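Local atomic coordinates of L-ribulose 3-epimerase (Mesorhizobium loti, PDB entry 3VYL), a protein that epimerises ketoses at C3, most efficiently L-ribulose, and carries a manganese ion in its TIM-barrel active site. Residues 8-12 and 266-270; 62-67 and 102-107; 211-215 and 240-244. All coordinates share one frame; numbering follows the deposited sequence.

Interaction 1 of 3, residues 8-12 and 266-270; sequences SFVWS and NMALA
Val10 and Trp11, in the loop after the first strand of the TIM barrel, pack against the first turn of its last helix at Asn266, Met267, Leu269 and Ala270. Trp11 buries more surface here than any other residue. Its CG lies anti to the carbonyl carbon (chi1 -57°), which sends the six-membered ring out to the helix. There Trp11 CH2 lies 3.5 Å from Ala270 CB and Trp11 CZ3 lies 3.3 Å from Asn266 O. Met267 is bent at chi2 and chi3 and curls back to the ring. Met267 CE is 3.9 Å from Trp11 CH2, and its SD makes an oblique Met-aromatic contact. With an alanine in place of Trp11, Met267 and Ala270 would probably lose the surface they rest on, and a gap would open between loop and helix. Val10 adds a smaller apolar patch. Val10 CG1 is 4.0 Å from Leu269 CD2 and 4.1 Å from Asn266 CB. The loop is turned by two bonds to Ser8 O, from Trp11 N and Ser12 N. Trp11 also touches Thr23, Asn26 and Thr27 of helix 17-30, while Trp11 and Ala270 reach Ile6 of strand 4-7.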
loop_
_atom_site.group_PDB
_atom_site.type_symbol
_atom_site.label_atom_id
_atom_site.label_comp_id
_atom_site.label_asym_id
_atom_site.label_seq_id
_atom_site.Cartn_x
_atom_site.Cartn_y
_atom_site.Cartn_z
ATOM N N SER A 8 10.294 -11.324 -26.226
ATOM C CA SER A 8 10.739 -10.828 -27.536
ATOM C C SER A 8 9.832 -9.730 -28.084
ATOM O O SER A 8 10.311 -8.752 -28.678
ATOM C CB SER A 8 10.872 -11.967 -28.559
ATOM O OG SER A 8 9.759 -12.850 -28.532
ATOM N N PHE A 9 8.530 -9.882 -27.858
ATOM C CA PHE A 9 7.540 -8.981 -28.435
ATOM C C PHE A 9 7.587 -7.566 -27.883
ATOM O O PHE A 9 6.852 -6.714 -28.359
ATOM C CB PHE A 9 6.126 -9.556 -28.329
ATOM C CG PHE A 9 5.896 -10.790 -29.164
ATOM C CD1 PHE A 9 6.858 -11.249 -30.066
ATOM C CD2 PHE A 9 4.697 -11.482 -29.067
ATOM C CE1 PHE A 9 6.635 -12.383 -30.834
ATOM C CE2 PHE A 9 4.468 -12.615 -29.833
ATOM C CZ PHE A 9 5.439 -13.065 -30.719
ATOM N N VAL A 10 8.428 -7.317 -26.882
ATOM C CA VAL A 10 8.746 -5.947 -26.468
ATOM C C VAL A 10 9.539 -5.290 -27.596
ATOM O O VAL A 10 9.460 -4.081 -27.806
ATOM C CB VAL A 10 9.601 -5.906 -25.173
ATOM C CG1 VAL A 10 10.080 -4.488 -24.869
ATOM C CG2 VAL A 10 8.841 -6.482 -23.984
ATOM N N TRP A 11 10.307 -6.100 -28.321
ATOM C CA TRP A 11 11.195 -5.601 -29.367
ATOM C C TRP A 11 10.606 -5.722 -30.765
ATOM O O TRP A 11 10.486 -4.723 -31.473
ATOM C CB TRP A 11 12.529 -6.334 -29.303
ATOM C CG TRP A 11 13.275 -6.256 -27.988
ATOM C CD1 TRP A 11 13.647 -7.317 -27.166
ATOM C CD2 TRP A 11 13.801 -5.058 -27.321
ATOM N NE1 TRP A 11 14.336 -6.868 -26.075
ATOM C CE2 TRP A 11 14.468 -5.525 -26.110
ATOM C CE3 TRP A 11 13.789 -3.701 -27.599
ATOM C CZ2 TRP A 11 15.084 -4.658 -25.229
ATOM C CZ3 TRP A 11 14.417 -2.833 -26.703
ATOM C CH2 TRP A 11 15.052 -3.307 -25.546
ATOM N N SER A 12 10.259 -6.949 -31.169
ATOM C CA SER A 12 9.730 -7.242 -32.502
ATOM C C SER A 12 8.883 -8.515 -32.518
ATOM O O SER A 12 9.118 -9.431 -31.736
ATOM C CB SER A 12 10.866 -7.385 -33.515
ATOM O OG SER A 12 10.420 -8.044 -34.697
ATOM N N ASN A 266 11.010 1.563 -26.535
ATOM C CA ASN A 266 11.193 0.294 -25.834
ATOM C C ASN A 266 12.575 -0.001 -25.272
ATOM O O ASN A 266 12.729 -0.965 -24.520
ATOM C CB ASN A 266 10.701 -0.899 -26.655
ATOM C CG ASN A 266 11.287 -0.946 -28.045
ATOM O OD1 ASN A 266 11.186 -1.963 -28.714
ATOM N ND2 ASN A 266 11.869 0.146 -28.491
ATOM N N MET A 267 13.576 0.800 -25.624
ATOM C CA MET A 267 14.857 0.662 -24.950
ATOM C C MET A 267 14.736 1.272 -23.560
ATOM O O MET A 267 15.164 0.662 -22.582
ATOM C CB MET A 267 16.010 1.307 -25.724
ATOM C CG MET A 267 17.374 1.123 -25.062
ATOM S SD MET A 267 17.784 -0.599 -24.674
ATOM C CE MET A 267 18.234 -1.258 -26.274
ATOM N N ALA A 268 14.145 2.464 -23.482
ATOM C CA ALA A 268 13.925 3.127 -22.203
ATOM C C ALA A 268 13.086 2.220 -21.302
ATOM O O ALA A 268 13.452 1.944 -20.164
ATOM C CB ALA A 268 13.245 4.472 -22.401
ATOM N N LEU A 269 11.980 1.732 -21.856
ATOM C CA LEU A 269 11.106 0.803 -21.184
ATOM C C LEU A 269 11.872 -0.402 -20.637
ATOM O O LEU A 269 11.698 -0.762 -19.474
ATOM C CB LEU A 269 9.978 0.359 -22.126
ATOM C CG LEU A 269 9.030 -0.701 -21.564
ATOM C CD1 LEU A 269 7.919 -0.049 -20.752
ATOM C CD2 LEU A 269 8.473 -1.575 -22.672
ATOM N N ALA A 270 12.721 -1.019 -21.456
ATOM C CA ALA A 270 13.440 -2.223 -21.017
ATOM C C ALA A 270 14.496 -1.939 -19.933
ATOM O O ALA A 270 14.496 -2.588 -18.881
ATOM C CB ALA A 270 14.047 -2.951 -22.200
#

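Interaction 2 of 3, residues 62-67 and 102-107; sequences AISIGL and KVAGIL
Ile63, Ile65 and Leu67 exchange backbone hydrogen bonds with Lys102, Ala104 and Ile106 along two neighbouring parallel strands of the TIM barrel. Ile63 lies beside Val103, and Ser64 beside Ala104. Helix 78-98 links the strands in a beta-alpha-beta crossover. The strand axes are 21° apart. The backbone bonds run in order. Ile63 N donates to Lys102 O at 3.2 Å, and Ala104 N donates to Ile63 O at 2.7 Å in a nearly straight bond (172°). Ile65 N reaches Ala104 O at 3.1 Å. Ile106 N reaches Ile65 O at 2.8 Å, but this bond is more bent. Leu67 N closes the ladder on Ile106 O at 3.2 Å.

The side chain of Leu67 follows its own N-H across. Leu67 CB lies 4.1 Å from Ile106 O, the oxygen that the N-H already uses. Leu67 CG, anti to the carbonyl carbon (chi1 -75°), is 3.9 Å from Ile106 O. At the tip, Leu67 CD1 comes to 3.8 Å from Leu107 O. The side chain also touches Ile73 and Leu88.

The chain turns a corner at Gly105. A side chain there would run into Ile65 O, and the backbone angles also suit glycine.

Ile63, Ile65 and Val103 face outward to helix 78-98. Ala62, Ser64, Lys102, Ala104 and Ile106 point into the barrel. Buried polar ends on this inner face find partners elsewhere: Ser64 OG bonds to Glu36, and Lys102 NZ bonds to Gly203 O and forms a salt bridge with Asp236. Across the pair itself no charges meet. The strands are therefore joined by backbone amides and by the apolar contact of Ile65 CG1 with Leu107 CD1, with the polar inner side chains turned to partners elsewhere in the barrel.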
loop_
_atom_site.group_PDB
_atom_site.type_symbol
_atom_site.label_atom_id
_atom_site.label_comp_id
_atom_site.label_asym_id
_atom_site.label_seq_id
_atom_site.Cartn_x
_atom_site.Cartn_y
_atom_site.Cartn_z
ATOM N N ALA A 62 13.376 -19.112 -23.237
ATOM C CA ALA A 62 12.144 -19.821 -22.926
ATOM C C ALA A 62 11.185 -19.622 -24.092
ATOM O O ALA A 62 11.268 -18.623 -24.804
ATOM C CB ALA A 62 11.544 -19.294 -21.640
ATOM N N ILE A 63 10.295 -20.577 -24.306
ATOM C CA ILE A 63 9.246 -20.391 -25.287
ATOM C C ILE A 63 7.865 -20.415 -24.614
ATOM O O ILE A 63 7.544 -21.323 -23.828
ATOM C CB ILE A 63 9.311 -21.435 -26.430
ATOM C CG1 ILE A 63 10.734 -21.574 -26.991
ATOM C CG2 ILE A 63 8.310 -21.090 -27.531
ATOM C CD1 ILE A 63 11.234 -20.409 -27.825
ATOM N N SER A 64 7.062 -19.400 -24.927
ATOM C CA SER A 64 5.695 -19.320 -24.451
ATOM C C SER A 64 4.786 -19.223 -25.646
ATOM O O SER A 64 5.109 -18.545 -26.617
ATOM C CB SER A 64 5.507 -18.074 -23.592
ATOM O OG SER A 64 5.630 -16.899 -24.381
ATOM N N ILE A 65 3.641 -19.890 -25.568
ATOM C CA ILE A 65 2.605 -19.764 -26.588
ATOM C C ILE A 65 1.248 -19.675 -25.898
ATOM O O ILE A 65 1.146 -19.842 -24.672
ATOM C CB ILE A 65 2.594 -20.973 -27.558
ATOM C CG1 ILE A 65 2.250 -22.266 -26.814
ATOM C CG2 ILE A 65 3.924 -21.110 -28.283
ATOM C CD1 ILE A 65 1.753 -23.374 -27.714
ATOM N N GLY A 66 0.211 -19.407 -26.690
ATOM C CA GLY A 66 -1.168 -19.524 -26.242
ATOM C C GLY A 66 -1.884 -20.378 -27.258
ATOM O O GLY A 66 -1.932 -20.016 -28.427
ATOM N N LEU A 67 -2.424 -21.519 -26.837
ATOM C CA LEU A 67 -3.091 -22.424 -27.768
ATOM C C LEU A 67 -4.169 -21.684 -28.555
ATOM O O LEU A 67 -4.851 -20.825 -27.994
ATOM C CB LEU A 67 -3.696 -23.643 -27.044
ATOM C CG LEU A 67 -2.760 -24.766 -26.557
ATOM C CD1 LEU A 67 -3.506 -25.789 -25.722
ATOM C CD2 LEU A 67 -2.051 -25.448 -27.720
ATOM N N LYS A 102 12.427 -24.353 -20.492
ATOM C CA LYS A 102 11.012 -24.076 -20.194
ATOM C C LYS A 102 10.117 -23.844 -21.426
ATOM O O LYS A 102 10.435 -23.022 -22.293
ATOM C CB LYS A 102 10.881 -22.850 -19.275
ATOM C CG LYS A 102 11.743 -22.860 -18.030
ATOM C CD LYS A 102 11.501 -21.619 -17.190
ATOM C CE LYS A 102 12.280 -21.674 -15.881
ATOM N NZ LYS A 102 11.815 -22.757 -14.969
ATOM N N VAL A 103 8.997 -24.563 -21.473
ATOM C CA VAL A 103 7.865 -24.209 -22.333
ATOM C C VAL A 103 6.765 -23.630 -21.437
ATOM O O VAL A 103 6.231 -24.332 -20.570
ATOM C CB VAL A 103 7.306 -25.415 -23.134
ATOM C CG1 VAL A 103 6.034 -25.029 -23.878
ATOM C CG2 VAL A 103 8.333 -25.933 -24.129
ATOM N N ALA A 104 6.379 -22.393 -21.686
ATOM C CA ALA A 104 5.407 -21.684 -20.874
ATOM C C ALA A 104 4.225 -21.107 -21.669
ATOM O O ALA A 104 4.115 -21.319 -22.828
ATOM C CB ALA A 104 6.108 -20.608 -20.077
ATOM N N GLY A 105 3.325 -20.392 -21.027
ATOM C CA GLY A 105 2.206 -19.815 -21.718
ATOM C C GLY A 105 0.913 -20.482 -21.383
ATOM O O GLY A 105 0.817 -21.162 -20.404
ATOM N N ILE A 106 -0.095 -20.253 -22.198
ATOM C CA ILE A 106 -1.374 -20.873 -21.980
ATOM C C ILE A 106 -1.390 -22.171 -22.697
ATOM O O ILE A 106 -1.468 -22.245 -23.870
ATOM C CB ILE A 106 -2.503 -19.992 -22.499
ATOM C CG1 ILE A 106 -2.247 -18.551 -22.131
ATOM C CG2 ILE A 106 -3.812 -20.374 -21.869
ATOM C CD1 ILE A 106 -3.509 -17.761 -22.133
ATOM N N LEU A 107 -1.306 -23.206 -21.906
ATOM C CA LEU A 107 -0.998 -24.520 -22.336
ATOM C C LEU A 107 -2.114 -25.417 -21.988
ATOM O O LEU A 107 -2.095 -26.553 -22.313
ATOM C CB LEU A 107 0.222 -24.965 -21.575
ATOM C CG LEU A 107 1.593 -24.862 -22.196
ATOM C CD1 LEU A 107 1.919 -23.545 -22.806
ATOM C CD2 LEU A 107 2.621 -25.186 -21.166
#

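Interaction 3 of 3, residues 211-215 and 240-244; sequences HRGFL and FESFS. With MN (manganese (II) ion), chain I.
Arg212 and Glu241 meet at the manganese site, where loops after the last two strands of the TIM barrel come together. The contact has a close-packed part and a watery, charged part at the metal.

In the close-packed part, Leu215 CD1 comes in at the edge of the Phe240 ring, near its plane, 3.5 Å from Phe240 CE1. The ring also packs on Leu269 and Ala273 of helix 266-292. Beside it, Ser242 OG donates to Arg212 O at 2.5 Å, tilted 23° from the carbonyl plane. The same hydroxyl is hydrogen-bonded to Trp263 NE1. Gly213 N donates to His211 ND1 in the plane of the imidazole, which ties the two ends of this short turn together. A single water sits between the two backbones here: water 2 donates to Gly213 O at 2.8 Å and also to Glu241 O.

At the metal the charged groups meet less closely. Arg212 NH2 forms a long salt bridge with Glu241 OE1 at 3.4 Å, and the guanidinium and carboxylate planes are 75° apart. Water 1 spans the rest, from Arg212 NH1 at 2.6 Å to Glu241 OE2. The positive guanidinium is likely to offset part of the negative charge gathered here. Phe182 holds it from elsewhere by a cation-pi contact.

Glu241 is extended beyond CG, with CG anti to the backbone N (chi1 -159°), a shape that puts the carboxylate at the metal. Glu241 OE2 binds manganese at 2.4 Å, with Glu147, Asp180 and His206 as the other protein ligands. Water 3 also binds the ion and donates to Glu241 OE1 at 2.7 Å.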
loop_
_atom_site.group_PDB
_atom_site.type_symbol
_atom_site.label_atom_id
_atom_site.label_comp_id
_atom_site.label_asym_id
_atom_site.label_seq_id
_atom_site.Cartn_x
_atom_site.Cartn_y
_atom_site.Cartn_z
ATOM N N HIS A 211 -1.611 -2.214 -16.087
ATOM C CA HIS A 211 -2.052 -1.876 -17.446
ATOM C C HIS A 211 -1.124 -2.377 -18.519
ATOM O O HIS A 211 -1.323 -2.065 -19.690
ATOM C CB HIS A 211 -2.246 -0.379 -17.600
ATOM C CG HIS A 211 -1.145 0.441 -16.987
ATOM N ND1 HIS A 211 0.154 0.232 -17.265
ATOM C CD2 HIS A 211 -1.191 1.507 -16.093
ATOM C CE1 HIS A 211 0.904 1.113 -16.583
ATOM N NE2 HIS A 211 0.080 1.892 -15.861
ATOM N N ARG A 212 -0.106 -3.147 -18.120
ATOM C CA ARG A 212 0.888 -3.733 -19.020
ATOM C C ARG A 212 1.873 -2.726 -19.620
ATOM O O ARG A 212 2.548 -3.022 -20.599
ATOM C CB ARG A 212 0.213 -4.578 -20.112
ATOM C CG ARG A 212 0.307 -6.078 -19.904
ATOM C CD ARG A 212 -0.909 -6.778 -20.504
ATOM N NE ARG A 212 -0.820 -8.252 -20.615
ATOM C CZ ARG A 212 0.191 -8.990 -20.176
ATOM N NH1 ARG A 212 1.230 -8.411 -19.577
ATOM N NH2 ARG A 212 0.159 -10.310 -20.323
ATOM N N GLY A 213 1.971 -1.543 -19.030
ATOM C CA GLY A 213 2.960 -0.562 -19.478
ATOM C C GLY A 213 4.233 -0.580 -18.652
ATOM O O GLY A 213 4.684 -1.643 -18.219
ATOM N N PHE A 214 4.814 0.599 -18.436
ATOM C CA PHE A 214 5.984 0.726 -17.572
ATOM C C PHE A 214 5.681 0.173 -16.174
ATOM O O PHE A 214 4.606 0.420 -15.598
ATOM C CB PHE A 214 6.392 2.191 -17.407
ATOM C CG PHE A 214 7.321 2.719 -18.469
ATOM C CD1 PHE A 214 6.823 3.328 -19.622
ATOM C CD2 PHE A 214 8.696 2.683 -18.288
ATOM C CE1 PHE A 214 7.685 3.855 -20.584
ATOM C CE2 PHE A 214 9.563 3.209 -19.247
ATOM C CZ PHE A 214 9.059 3.798 -20.393
ATOM N N LEU A 215 6.649 -0.561 -15.631
ATOM C CA LEU A 215 6.628 -1.004 -14.245
ATOM C C LEU A 215 6.606 0.174 -13.282
ATOM O O LEU A 215 7.308 1.153 -13.489
ATOM C CB LEU A 215 7.846 -1.874 -13.988
ATOM C CG LEU A 215 7.725 -3.397 -14.156
ATOM C CD1 LEU A 215 6.590 -3.866 -15.065
ATOM C CD2 LEU A 215 9.075 -3.964 -14.577
ATOM N N PHE A 240 10.180 -9.768 -17.818
ATOM C CA PHE A 240 9.394 -8.571 -18.036
ATOM C C PHE A 240 8.518 -8.724 -19.272
ATOM O O PHE A 240 8.959 -9.262 -20.282
ATOM C CB PHE A 240 10.338 -7.382 -18.193
ATOM C CG PHE A 240 9.656 -6.109 -18.593
ATOM C CD1 PHE A 240 8.568 -5.612 -17.861
ATOM C CD2 PHE A 240 10.115 -5.385 -19.685
ATOM C CE1 PHE A 240 7.957 -4.425 -18.217
ATOM C CE2 PHE A 240 9.498 -4.202 -20.047
ATOM C CZ PHE A 240 8.422 -3.719 -19.308
ATOM N N GLU A 241 7.285 -8.232 -19.188
ATOM C CA GLU A 241 6.277 -8.399 -20.245
ATOM C C GLU A 241 5.505 -7.075 -20.418
ATOM O O GLU A 241 4.992 -6.510 -19.454
ATOM C CB GLU A 241 5.326 -9.547 -19.867
ATOM C CG GLU A 241 4.552 -10.199 -21.005
ATOM C CD GLU A 241 3.538 -11.249 -20.537
ATOM O OE1 GLU A 241 2.909 -11.896 -21.396
ATOM O OE2 GLU A 241 3.342 -11.452 -19.327
ATOM N N SER A 242 5.569 -6.489 -21.599
ATOM C CA SER A 242 4.815 -5.299 -21.952
ATOM C C SER A 242 4.648 -5.258 -23.454
ATOM O O SER A 242 5.577 -5.490 -24.158
ATOM C CB SER A 242 5.566 -4.081 -21.473
ATOM O OG SER A 242 4.848 -2.910 -21.634
ATOM N N PHE A 243 3.481 -4.935 -23.969
ATOM C CA PHE A 243 3.300 -4.976 -25.415
ATOM C C PHE A 243 2.794 -3.659 -26.007
ATOM O O PHE A 243 2.212 -2.817 -25.292
ATOM C CB PHE A 243 2.412 -6.164 -25.815
ATOM C CG PHE A 243 2.927 -7.512 -25.344
ATOM C CD1 PHE A 243 4.230 -7.936 -25.648
ATOM C CD2 PHE A 243 2.106 -8.367 -24.609
ATOM C CE1 PHE A 243 4.697 -9.176 -25.217
ATOM C CE2 PHE A 243 2.569 -9.607 -24.183
ATOM C CZ PHE A 243 3.859 -10.013 -24.490
ATOM N N SER A 244 3.055 -3.490 -27.308
ATOM C CA SER A 244 2.629 -2.323 -28.088
ATOM C C SER A 244 1.937 -2.750 -29.370
ATOM O O SER A 244 2.463 -3.583 -30.130
ATOM C CB SER A 244 3.829 -1.438 -28.449
ATOM O OG SER A 244 3.580 -0.644 -29.605
HETATM MN MN MN I . 2.254 -13.571 -19.256
HETATM O O HOH W 1 2.692 -9.574 -17.773
HETATM O O HOH W 2 4.166 -4.359 -18.065
HETATM O O HOH W 3 0.763 -13.444 -21.093
#

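In the fold
Interactions 1 and 3 adjoin, with centres about 9 Å apart. Val10 CG2 lies 3.4 Å from Ser242 O, and Leu269 CG lies 3.8 Å from Phe240 CZ. The last helix thus backs both the first loop and the loops at the metal. Interaction 2 sits elsewhere round the barrel. Its centre is about 19 Å from that of interaction 1 and about 18 Å from that of interaction 3, and it touches neither. They approach the manganese to different degrees. Interaction 3 supplies the ligand Glu241. At nearest atoms, Gly105 of interaction 2 is about 7 Å from the bound manganese. At nearest atoms, the Val10 side chain is about 11 Å from the bound manganese.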